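Local atomic coordinates of polysaccharide biosynthesis protein CapD (Bacillus thuringiensis HD-771, PDB entry 6BWC), a protein that probably catalyses an NADP-dependent modification of UDP-N-acetylglucosamine, an early step in making CMP-pseudaminic acid for flagellin glycosylation. Residues C[200-204]-C[314-319]; C[87-91]-C[174-178]; C[73-78]-C[115-121]. The protein carries 2 engineered substitutions. All coordinates share one frame; numbering follows the deposited sequence.

Contact 1: residues C[200-204]-C[314-319]; sequences MSRFM and YRSDNQ. With UD1 (uridine-diphosphate-N-acetylglucosamine), chain O.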
loop_
_atom_site.group_PDB
_atom_site.type_symbol
_atom_site.label_atom_id
_atom_site.label_comp_id
_atom_site.label_asym_id
_atom_site.label_seq_id
_atom_site.Cartn_x
_atom_site.Cartn_y
_atom_site.Cartn_z
ATOM N N MET C 200 -38.404 -5.940 22.469
ATOM C CA MET C 200 -37.520 -6.617 21.515
ATOM C C MET C 200 -37.499 -8.132 21.781
ATOM O O MET C 200 -37.547 -8.584 22.937
ATOM C CB MET C 200 -36.084 -6.066 21.606
ATOM C CG MET C 200 -35.897 -4.620 21.181
ATOM S SD MET C 200 -34.421 -3.945 21.968
ATOM C CE MET C 200 -33.544 -3.408 20.512
ATOM N N SER C 201 -37.432 -8.898 20.704
ATOM C CA SER C 201 -37.399 -10.342 20.763
ATOM C C SER C 201 -36.122 -10.745 20.040
ATOM O O SER C 201 -35.614 -9.955 19.247
ATOM C CB SER C 201 -38.657 -10.918 20.090
ATOM O OG SER C 201 -38.727 -10.602 18.694
ATOM N N ARG C 202 -35.595 -11.942 20.307
ATOM C CA ARG C 202 -34.326 -12.381 19.714
ATOM C C ARG C 202 -34.241 -13.900 19.599
ATOM O O ARG C 202 -34.608 -14.607 20.547
ATOM C CB ARG C 202 -33.150 -11.907 20.590
ATOM C CG ARG C 202 -32.781 -10.413 20.560
ATOM C CD ARG C 202 -31.958 -10.049 19.332
ATOM N NE ARG C 202 -31.522 -8.647 19.352
ATOM C CZ ARG C 202 -32.226 -7.605 18.903
ATOM N NH1 ARG C 202 -33.439 -7.757 18.384
ATOM N NH2 ARG C 202 -31.714 -6.386 18.985
ATOM N N PHE C 203 -33.740 -14.407 18.468
ATOM C CA PHE C 203 -33.321 -15.825 18.378
ATOM C C PHE C 203 -32.052 -16.013 19.200
ATOM O O PHE C 203 -31.104 -15.265 19.008
ATOM C CB PHE C 203 -33.015 -16.232 16.938
ATOM C CG PHE C 203 -34.225 -16.529 16.108
ATOM C CD1 PHE C 203 -34.681 -15.631 15.151
ATOM C CD2 PHE C 203 -34.903 -17.733 16.262
ATOM C CE1 PHE C 203 -35.795 -15.922 14.377
ATOM C CE2 PHE C 203 -36.017 -18.028 15.490
ATOM C CZ PHE C 203 -36.456 -17.126 14.545
ATOM N N MET C 204 -32.024 -16.994 20.095
ATOM C CA MET C 204 -30.862 -17.237 20.961
ATOM C C MET C 204 -30.452 -18.728 21.004
ATOM O O MET C 204 -31.313 -19.614 21.113
ATOM C CB MET C 204 -31.110 -16.702 22.392
ATOM C CG MET C 204 -31.589 -15.244 22.444
ATOM S SD MET C 204 -31.447 -14.254 23.961
ATOM C CE MET C 204 -29.751 -14.454 24.421
ATOM N N TYR C 314 -39.571 -16.157 8.563
ATOM C CA TYR C 314 -38.969 -16.714 9.793
ATOM C C TYR C 314 -38.365 -15.614 10.670
ATOM O O TYR C 314 -37.150 -15.403 10.658
ATOM C CB TYR C 314 -37.880 -17.765 9.449
ATOM C CG TYR C 314 -38.425 -19.040 8.834
ATOM C CD1 TYR C 314 -38.562 -20.204 9.584
ATOM C CD2 TYR C 314 -38.820 -19.081 7.500
ATOM C CE1 TYR C 314 -39.065 -21.369 9.017
ATOM C CE2 TYR C 314 -39.330 -20.235 6.923
ATOM C CZ TYR C 314 -39.449 -21.377 7.682
ATOM O OH TYR C 314 -39.953 -22.521 7.104
ATOM N N ARG C 315 -39.221 -14.930 11.429
ATOM C CA ARG C 315 -38.785 -13.882 12.362
ATOM C C ARG C 315 -38.960 -14.261 13.807
ATOM O O ARG C 315 -39.775 -15.130 14.124
ATOM C CB ARG C 315 -39.609 -12.623 12.221
ATOM C CG ARG C 315 -40.064 -12.242 10.843
ATOM C CD ARG C 315 -40.823 -10.932 10.957
ATOM N NE ARG C 315 -40.899 -10.317 9.651
ATOM C CZ ARG C 315 -41.003 -9.019 9.426
ATOM N NH1 ARG C 315 -41.070 -8.155 10.438
ATOM N NH2 ARG C 315 -41.046 -8.594 8.165
ATOM N N SER C 316 -38.257 -13.519 14.669
ATOM C CA SER C 316 -38.354 -13.646 16.133
ATOM C C SER C 316 -39.631 -13.035 16.768
ATOM O O SER C 316 -40.037 -13.478 17.855
ATOM C CB SER C 316 -37.078 -13.098 16.834
ATOM O OG SER C 316 -37.052 -11.693 17.018
ATOM N N ASP C 317 -40.239 -12.033 16.117
ATOM C CA ASP C 317 -41.588 -11.569 16.501
ATOM C C ASP C 317 -42.741 -12.424 15.910
ATOM O O ASP C 317 -43.904 -12.231 16.304
ATOM C CB ASP C 317 -41.805 -10.061 16.216
ATOM C CG ASP C 317 -41.723 -9.679 14.715
ATOM O OD1 ASP C 317 -41.886 -8.476 14.421
ATOM O OD2 ASP C 317 -41.477 -10.523 13.829
ATOM N N ASN C 318 -42.410 -13.364 15.010
ATOM C CA ASN C 318 -43.372 -14.182 14.256
ATOM C C ASN C 318 -43.324 -15.656 14.646
ATOM O O ASN C 318 -43.704 -16.534 13.859
ATOM C CB ASN C 318 -43.071 -14.050 12.759
ATOM C CG ASN C 318 -44.126 -14.702 11.878
ATOM O OD1 ASN C 318 -45.315 -14.403 11.990
ATOM N ND2 ASN C 318 -43.701 -15.598 10.995
ATOM N N GLN C 319 -42.849 -15.908 15.866
ATOM C CA GLN C 319 -42.742 -17.258 16.450
ATOM C C GLN C 319 -42.766 -17.132 17.978
ATOM O O GLN C 319 -42.137 -16.227 18.555
ATOM C CB GLN C 319 -41.456 -17.951 15.972
ATOM C CG GLN C 319 -40.934 -19.120 16.809
ATOM C CD GLN C 319 -39.464 -19.432 16.526
ATOM O OE1 GLN C 319 -38.681 -19.763 17.440
ATOM N NE2 GLN C 319 -39.074 -19.332 15.254
HETATM C "C1'" UD1 O . -25.658 -10.255 19.288
HETATM C "C2'" UD1 O . -24.299 -10.219 18.609
HETATM C "C3'" UD1 O . -24.421 -9.874 17.125
HETATM C "C4'" UD1 O . -25.474 -10.727 16.424
HETATM C "C5'" UD1 O . -26.747 -10.924 17.269
HETATM C "C6'" UD1 O . -27.596 -12.057 16.679
HETATM C "C7'" UD1 O . -22.726 -9.516 20.367
HETATM C "C8'" UD1 O . -22.090 -8.322 21.050
HETATM N "N2'" UD1 O . -23.430 -9.256 19.260
HETATM O "O1'" UD1 O . -26.308 -9.004 19.129
HETATM O "O3'" UD1 O . -23.128 -10.037 16.507
HETATM O "O4'" UD1 O . -25.833 -10.154 15.180
HETATM O "O5'" UD1 O . -26.453 -11.214 18.652
HETATM O "O6'" UD1 O . -28.995 -11.773 16.771
HETATM O "O7'" UD1 O . -22.629 -10.636 20.866
HETATM N N1 UD1 O . -29.727 -4.685 25.629
HETATM C C2 UD1 O . -30.188 -3.980 26.781
HETATM N N3 UD1 O . -29.324 -3.250 27.504
HETATM C C4 UD1 O . -28.021 -3.160 27.170
HETATM C C5 UD1 O . -27.534 -3.835 26.079
HETATM C C6 UD1 O . -28.402 -4.610 25.326
HETATM O O2 UD1 O . -31.383 -4.008 27.129
HETATM O O4 UD1 O . -27.225 -2.489 27.847
HETATM C C1B UD1 O . -30.650 -5.481 24.792
HETATM C C2B UD1 O . -30.534 -5.252 23.283
HETATM O "O2'" UD1 O . -31.347 -4.175 22.836
HETATM C C3B UD1 O . -30.912 -6.589 22.677
HETATM C C4B UD1 O . -30.467 -7.564 23.747
HETATM O O4B UD1 O . -30.333 -6.839 24.969
HETATM O O3B UD1 O . -32.315 -6.782 22.468
HETATM C C5B UD1 O . -29.148 -8.249 23.427
HETATM O O5B UD1 O . -28.030 -7.354 23.323
HETATM P PA UD1 O . -26.613 -8.071 23.084
HETATM O O1A UD1 O . -25.443 -7.140 23.290
HETATM O O2A UD1 O . -26.550 -9.424 23.799
HETATM O O3A UD1 O . -26.658 -8.671 21.586
HETATM P PB UD1 O . -27.316 -8.234 20.172
HETATM O O1B UD1 O . -27.065 -6.761 19.922
HETATM O O2B UD1 O . -28.736 -8.738 19.944
#
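The ring of Phe203 reaches out to the loop 314-319, with the amide end of Gln319 at its edge, near the ring plane; ring and amide planes stand 68° apart. Loop backbone approaches the ring obliquely, Phe203 CE1 lying 3.5 Å from Ser316 N, and Phe203 CD1 packs on Ser316 CB at 3.9 Å, an apolar surface suited to a flat ring. The guanidinium of Arg202, by contrast, faces the ligand. The ribose hydroxyl UD1 O3B lies over one face, 3.4 Å above the plane and toward the rim, while the phosphate oxygen UD1 O2B lies in plane at the edge and accepts a hydrogen bond from Arg202 NE at 2.8 Å. A bend at chi2 (-79°) folds the guanidinium back along the strand, where Arg202 NH1 donates to Ser201 O at 3.2 Å and also to the carbonyl of Lys270. Across the contact, Ser201 OG and Ser316 OG share a hydrogen bond of 2.6 Å. Because a serine hydroxyl can both donate and accept, Ser316 OG can also bond to the backbone N of Glu273. Met200 SD lies 3.2 Å from the ribose oxygen UD1 O2'. Strand 201-205 thus points Ser201 at the loop, lets the Phe203 ring reach it, and sends Arg202 the other way, as expected of the diphosphate-binding site in an extended short-chain dehydrogenase.

Contact 2: residues C[87-91]-C[174-178]; sequences AMKHV and GSRGS. With UD1 (uridine-diphosphate-N-acetylglucosamine), chain O.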
loop_
_atom_site.group_PDB
_atom_site.type_symbol
_atom_site.label_atom_id
_atom_site.label_comp_id
_atom_site.label_asym_id
_atom_site.label_seq_id
_atom_site.Cartn_x
_atom_site.Cartn_y
_atom_site.Cartn_z
ATOM N N ALA C 87 -14.062 -10.949 14.030
ATOM C CA ALA C 87 -14.970 -9.859 13.604
ATOM C C ALA C 87 -15.235 -8.868 14.734
ATOM O O ALA C 87 -15.084 -9.162 15.922
ATOM C CB ALA C 87 -16.311 -10.389 13.106
ATOM N N MET C 88 -15.652 -7.677 14.340
ATOM C CA MET C 88 -16.314 -6.774 15.265
ATOM C C MET C 88 -17.776 -7.152 15.173
ATOM O O MET C 88 -18.350 -7.077 14.081
ATOM C CB MET C 88 -16.114 -5.311 14.871
ATOM C CG MET C 88 -14.723 -4.785 15.180
ATOM S SD MET C 88 -14.467 -3.218 14.376
ATOM C CE MET C 88 -15.519 -2.191 15.387
ATOM N N LYS C 89 -18.343 -7.555 16.310
ATOM C CA LYS C 89 -19.672 -8.144 16.416
ATOM C C LYS C 89 -20.657 -7.288 17.195
ATOM O O LYS C 89 -21.750 -7.765 17.514
ATOM C CB LYS C 89 -19.563 -9.489 17.143
ATOM C CG LYS C 89 -19.138 -9.433 18.633
ATOM C CD LYS C 89 -19.463 -10.745 19.333
ATOM C CE LYS C 89 -19.143 -10.679 20.810
ATOM N NZ LYS C 89 -19.770 -11.806 21.564
ATOM N N HIS C 90 -20.267 -6.065 17.549
ATOM C CA HIS C 90 -21.120 -5.174 18.324
ATOM C C HIS C 90 -21.806 -4.207 17.408
ATOM O O HIS C 90 -21.135 -3.478 16.679
ATOM C CB HIS C 90 -20.308 -4.346 19.285
ATOM C CG HIS C 90 -20.094 -4.983 20.613
ATOM N ND1 HIS C 90 -20.797 -4.604 21.734
ATOM C CD2 HIS C 90 -19.226 -5.936 21.015
ATOM C CE1 HIS C 90 -20.393 -5.321 22.765
ATOM N NE2 HIS C 90 -19.434 -6.132 22.356
ATOM N N VAL C 91 -23.137 -4.174 17.483
ATOM C CA VAL C 91 -23.945 -3.298 16.652
ATOM C C VAL C 91 -23.566 -1.842 16.896
ATOM O O VAL C 91 -23.276 -1.125 15.921
ATOM C CB VAL C 91 -25.456 -3.534 16.859
ATOM C CG1 VAL C 91 -26.298 -2.398 16.292
ATOM C CG2 VAL C 91 -25.858 -4.840 16.193
ATOM N N GLY C 174 -24.200 -15.760 26.956
ATOM C CA GLY C 174 -23.022 -15.562 27.797
ATOM C C GLY C 174 -21.769 -15.152 27.050
ATOM O O GLY C 174 -20.733 -14.895 27.694
ATOM N N SER C 175 -21.856 -15.063 25.715
ATOM C CA SER C 175 -20.710 -14.713 24.889
ATOM C C SER C 175 -20.231 -13.305 25.216
ATOM O O SER C 175 -21.044 -12.431 25.541
ATOM C CB SER C 175 -21.062 -14.804 23.405
ATOM O OG SER C 175 -21.942 -13.761 23.022
ATOM N N ARG C 176 -18.912 -13.112 25.139
ATOM C CA ARG C 176 -18.261 -11.849 25.518
ATOM C C ARG C 176 -19.006 -10.541 25.143
ATOM O O ARG C 176 -19.219 -10.252 23.972
ATOM C CB ARG C 176 -16.841 -11.813 24.944
ATOM C CG ARG C 176 -15.781 -12.303 25.919
ATOM C CD ARG C 176 -14.546 -12.848 25.214
ATOM N NE ARG C 176 -14.231 -12.180 23.937
ATOM C CZ ARG C 176 -13.369 -11.169 23.765
ATOM N NH1 ARG C 176 -12.699 -10.637 24.793
ATOM N NH2 ARG C 176 -13.164 -10.692 22.539
ATOM N N GLY C 177 -19.375 -9.756 26.152
ATOM C CA GLY C 177 -19.944 -8.433 25.939
ATOM C C GLY C 177 -21.416 -8.453 25.640
ATOM O O GLY C 177 -21.933 -7.533 25.034
ATOM N N SER C 178 -22.103 -9.494 26.086
ATOM C CA SER C 178 -23.517 -9.655 25.791
ATOM C C SER C 178 -24.361 -9.334 27.023
ATOM O O SER C 178 -23.843 -9.168 28.151
ATOM C CB SER C 178 -23.835 -11.062 25.242
ATOM O OG SER C 178 -24.096 -12.014 26.269
HETATM C "C1'" UD1 O . -25.658 -10.255 19.288
HETATM C "C2'" UD1 O . -24.299 -10.219 18.609
HETATM C "C3'" UD1 O . -24.421 -9.874 17.125
HETATM C "C4'" UD1 O . -25.474 -10.727 16.424
HETATM C "C5'" UD1 O . -26.747 -10.924 17.269
HETATM C "C6'" UD1 O . -27.596 -12.057 16.679
HETATM C "C7'" UD1 O . -22.726 -9.516 20.367
HETATM C "C8'" UD1 O . -22.090 -8.322 21.050
HETATM N "N2'" UD1 O . -23.430 -9.256 19.260
HETATM O "O1'" UD1 O . -26.308 -9.004 19.129
HETATM O "O3'" UD1 O . -23.128 -10.037 16.507
HETATM O "O4'" UD1 O . -25.833 -10.154 15.180
HETATM O "O5'" UD1 O . -26.453 -11.214 18.652
HETATM O "O6'" UD1 O . -28.995 -11.773 16.771
HETATM O "O7'" UD1 O . -22.629 -10.636 20.866
HETATM N N1 UD1 O . -29.727 -4.685 25.629
HETATM C C2 UD1 O . -30.188 -3.980 26.781
HETATM N N3 UD1 O . -29.324 -3.250 27.504
HETATM C C4 UD1 O . -28.021 -3.160 27.170
HETATM C C5 UD1 O . -27.534 -3.835 26.079
HETATM C C6 UD1 O . -28.402 -4.610 25.326
HETATM O O2 UD1 O . -31.383 -4.008 27.129
HETATM O O4 UD1 O . -27.225 -2.489 27.847
HETATM C C1B UD1 O . -30.650 -5.481 24.792
HETATM C C2B UD1 O . -30.534 -5.252 23.283
HETATM O "O2'" UD1 O . -31.347 -4.175 22.836
HETATM C C3B UD1 O . -30.912 -6.589 22.677
HETATM C C4B UD1 O . -30.467 -7.564 23.747
HETATM O O4B UD1 O . -30.333 -6.839 24.969
HETATM O O3B UD1 O . -32.315 -6.782 22.468
HETATM C C5B UD1 O . -29.148 -8.249 23.427
HETATM O O5B UD1 O . -28.030 -7.354 23.323
HETATM P PA UD1 O . -26.613 -8.071 23.084
HETATM O O1A UD1 O . -25.443 -7.140 23.290
HETATM O O2A UD1 O . -26.550 -9.424 23.799
HETATM O O3A UD1 O . -26.658 -8.671 21.586
HETATM P PB UD1 O . -27.316 -8.234 20.172
HETATM O O1B UD1 O . -27.065 -6.761 19.922
HETATM O O2B UD1 O . -28.736 -8.738 19.944
#
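Hydrogen bonds and salt bridges centre on Lys89, whose terminal nitrogen, NZ, crosses to the turn 175-178. Lys89 NZ donates to Arg176 O at 2.9 Å and to the acetyl oxygen UD1 O7' at 3.2 Å, and it also forms a salt bridge with a phosphate oxygen of NADP. A long lysine chain suits this place, since it spans protein, substrate and cofactor: with chi1 at 66° and the rest extended, it runs alongside the acetamido group. The backbone takes part as well. Lys89 O accepts from UD1 O3' at 2.8 Å and, by a weak bond, from the amide UD1 N2', so one carbonyl reads two neighbouring positions of the sugar. Ser175 OG, already bonded to Val172 O, is also hydrogen-bonded to the nicotinamide amide nitrogen of NADP, and Arg176 NE pairs with another of its phosphate oxygens.

Van der Waals contact falls to His90. The acetyl methyl UD1 C8' sits over the centre of the imidazole, 3.6 Å above its plane, in the manner of a CH-pi contact. Gly177 O approaches the same ring obliquely, 3.5 Å from His90 CE1. Glycine suits the third position of the type II turn from Ser175 to Ser178, having positive phi and leaving room for the histidine. Phe46 of the second subunit also meets that ring. Together the two loops join cofactor and N-acetyl pockets, probably in the active-site cleft of this NADP-binding Rossmann enzyme.

Contact 3: residues C[73-78]-C[115-121]; sequences FSAMEN and AAIAQKV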
loop_
_atom_site.group_PDB
_atom_site.type_symbol
_atom_site.label_atom_id
_atom_site.label_comp_id
_atom_site.label_asym_id
_atom_site.label_seq_id
_atom_site.Cartn_x
_atom_site.Cartn_y
_atom_site.Cartn_z
ATOM N N PHE C 73 -1.742 -15.148 5.494
ATOM C CA PHE C 73 -1.078 -16.072 4.597
ATOM C C PHE C 73 -0.250 -17.129 5.323
ATOM O O PHE C 73 -0.478 -18.332 5.131
ATOM C CB PHE C 73 -0.167 -15.302 3.634
ATOM C CG PHE C 73 0.433 -16.162 2.589
ATOM C CD1 PHE C 73 -0.359 -16.634 1.542
ATOM C CD2 PHE C 73 1.778 -16.545 2.670
ATOM C CE1 PHE C 73 0.184 -17.460 0.573
ATOM C CE2 PHE C 73 2.332 -17.365 1.702
ATOM C CZ PHE C 73 1.530 -17.830 0.654
ATOM N N SER C 74 0.699 -16.673 6.145
ATOM C CA SER C 74 1.654 -17.575 6.799
ATOM C C SER C 74 1.067 -18.374 7.932
ATOM O O SER C 74 1.616 -19.407 8.278
ATOM C CB SER C 74 2.859 -16.803 7.332
ATOM O OG SER C 74 2.447 -15.704 8.134
ATOM N N ALA C 75 -0.004 -17.882 8.544
ATOM C CA ALA C 75 -0.774 -18.658 9.505
ATOM C C ALA C 75 -1.462 -19.812 8.839
ATOM O O ALA C 75 -1.627 -20.833 9.464
ATOM C CB ALA C 75 -1.814 -17.792 10.177
ATOM N N MET C 76 -1.896 -19.636 7.594
ATOM C CA MET C 76 -2.529 -20.727 6.815
ATOM C C MET C 76 -1.593 -21.781 6.174
ATOM O O MET C 76 -2.068 -22.744 5.561
ATOM C CB MET C 76 -3.430 -20.148 5.709
ATOM C CG MET C 76 -4.712 -19.543 6.229
ATOM S SD MET C 76 -5.818 -19.161 4.878
ATOM C CE MET C 76 -6.895 -18.021 5.743
ATOM N N GLU C 77 -0.291 -21.593 6.290
ATOM C CA GLU C 77 0.652 -22.462 5.609
ATOM C C GLU C 77 0.382 -23.932 5.937
ATOM O O GLU C 77 0.279 -24.321 7.109
ATOM C CB GLU C 77 2.090 -22.050 5.930
ATOM C CG GLU C 77 3.161 -23.093 5.655
ATOM C CD GLU C 77 3.450 -24.008 6.849
ATOM O OE1 GLU C 77 3.777 -25.186 6.596
ATOM O OE2 GLU C 77 3.386 -23.572 8.028
ATOM N N ASN C 78 0.217 -24.713 4.864
ATOM C CA ASN C 78 0.013 -26.159 4.930
ATOM C C ASN C 78 -1.138 -26.589 5.875
ATOM O O ASN C 78 -1.165 -27.717 6.373
ATOM C CB ASN C 78 1.371 -26.841 5.230
ATOM C CG ASN C 78 1.268 -28.339 5.506
ATOM O OD1 ASN C 78 0.862 -29.115 4.652
ATOM N ND2 ASN C 78 1.631 -28.737 6.708
ATOM N N ALA C 115 -6.102 -15.828 0.797
ATOM C CA ALA C 115 -5.042 -16.591 1.447
ATOM C C ALA C 115 -5.300 -18.101 1.463
ATOM O O ALA C 115 -4.350 -18.912 1.379
ATOM C CB ALA C 115 -4.860 -16.112 2.877
ATOM N N ALA C 116 -6.577 -18.463 1.632
ATOM C CA ALA C 116 -7.009 -19.849 1.709
ATOM C C ALA C 116 -6.896 -20.545 0.353
ATOM O O ALA C 116 -6.457 -21.712 0.277
ATOM C CB ALA C 116 -8.430 -19.903 2.230
ATOM N N ILE C 117 -7.271 -19.823 -0.710
ATOM C CA ILE C 117 -7.044 -20.300 -2.083
ATOM C C ILE C 117 -5.559 -20.461 -2.352
ATOM O O ILE C 117 -5.155 -21.483 -2.875
ATOM C CB ILE C 117 -7.674 -19.364 -3.137
ATOM C CG1 ILE C 117 -9.202 -19.466 -3.056
ATOM C CG2 ILE C 117 -7.189 -19.699 -4.550
ATOM C CD1 ILE C 117 -9.926 -18.284 -3.641
ATOM N N ALA C 118 -4.760 -19.464 -1.974
ATOM C CA ALA C 118 -3.313 -19.466 -2.248
ATOM C C ALA C 118 -2.568 -20.616 -1.561
ATOM O O ALA C 118 -1.656 -21.171 -2.156
ATOM C CB ALA C 118 -2.682 -18.122 -1.883
ATOM N N GLN C 119 -2.965 -20.975 -0.335
ATOM C CA GLN C 119 -2.332 -22.086 0.416
ATOM C C GLN C 119 -2.974 -23.472 0.207
ATOM O O GLN C 119 -2.569 -24.464 0.852
ATOM C CB GLN C 119 -2.279 -21.749 1.912
ATOM C CG GLN C 119 -1.345 -20.595 2.218
ATOM C CD GLN C 119 0.109 -21.018 2.329
ATOM O OE1 GLN C 119 0.512 -22.059 1.802
ATOM N NE2 GLN C 119 0.904 -20.225 3.055
ATOM N N LYS C 120 -3.957 -23.540 -0.695
ATOM C CA LYS C 120 -4.622 -24.789 -1.063
ATOM C C LYS C 120 -5.220 -25.493 0.160
ATOM O O LYS C 120 -5.067 -26.702 0.344
ATOM C CB LYS C 120 -3.650 -25.685 -1.814
ATOM C CG LYS C 120 -2.908 -24.928 -2.894
ATOM C CD LYS C 120 -2.157 -25.850 -3.848
ATOM C CE LYS C 120 -1.932 -25.184 -5.202
ATOM N NZ LYS C 120 -2.121 -26.147 -6.320
ATOM N N VAL C 121 -5.875 -24.681 0.991
ATOM C CA VAL C 121 -6.678 -25.124 2.125
ATOM C C VAL C 121 -7.831 -26.002 1.605
ATOM O O VAL C 121 -8.283 -25.829 0.474
ATOM C CB VAL C 121 -7.201 -23.872 2.880
ATOM C CG1 VAL C 121 -8.384 -24.165 3.791
ATOM C CG2 VAL C 121 -6.068 -23.222 3.658
#
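Phe73 O, near the end of helix 69-75, is gripped twice: Gln119 NE2 donates to it at 3.1 Å, and Met76 N gives a weak bond at the same distance within the last turn. The glutamine comes from above the carbonyl plane, 52° out of it, away from the lone-pair directions. This oblique approach lets the amide lie at the same time over one face of the Phe73 ring, with Gln119 NE2 3.4 Å above the plane and toward the rim, the two planes only 23° apart. The bend at chi2 (-83°) carries the amide over the ring. Glutamine is apt because it offers both a donor and a flat surface. At the ring's edge, Phe73 CE1 touches Ala118 CB at 3.8 Å.

Next to this, the flexible chain of Met76 slides its sulfur against the other helix. Met76 SD lies 3.8 Å from Ala115 CB and equally far from Ala116 CB; the small side chains of the alanines let the sulfur lie against the helix backbone. A Schellman motif ends helix 98-118: Lys120 takes positive phi, while Val121 N bonds to Ala116 O at 3.1 Å. Just beyond it, Val121 CG2 lies 4.2 Å from Met76 SD.

The Glu77 carboxylate turns away from 115-121, forming a salt bridge with Arg36 and a hydrogen bond with Ser159 of the third subunit. The contact therefore joins the C-terminal ends of helices 69-75 and 98-118, which lie side by side over the central sheet: Met76 rests on Leu11 and Ile13 of strand 9-13, and both Met76 and Val121 reach Val82 of strand 81-84.

Contacts 2 and 3 come first along the chain and interleave, 73-78, 87-91, 115-121, 174-178; contact 1 follows wholly after them. Contact 3 joins two helices of the Rossmann nucleotide-binding fold, those that precede strands 81-84 and 123-129, and in contact 2 the loop 87-91 leaves strand 81-84 for the cofactor. Contacts 1 and 2 have centres about 19 Å apart and do not touch, yet they take hold of different parts of one UDP-N-acetylglucosamine, ribose and diphosphate in contact 1, the sugar in contact 2. Contact 3, well away from the substrate, lies about 27 Å from contact 2 and 38 Å from contact 1, centre to centre, on the opposite side of the chain's centre from contact 1.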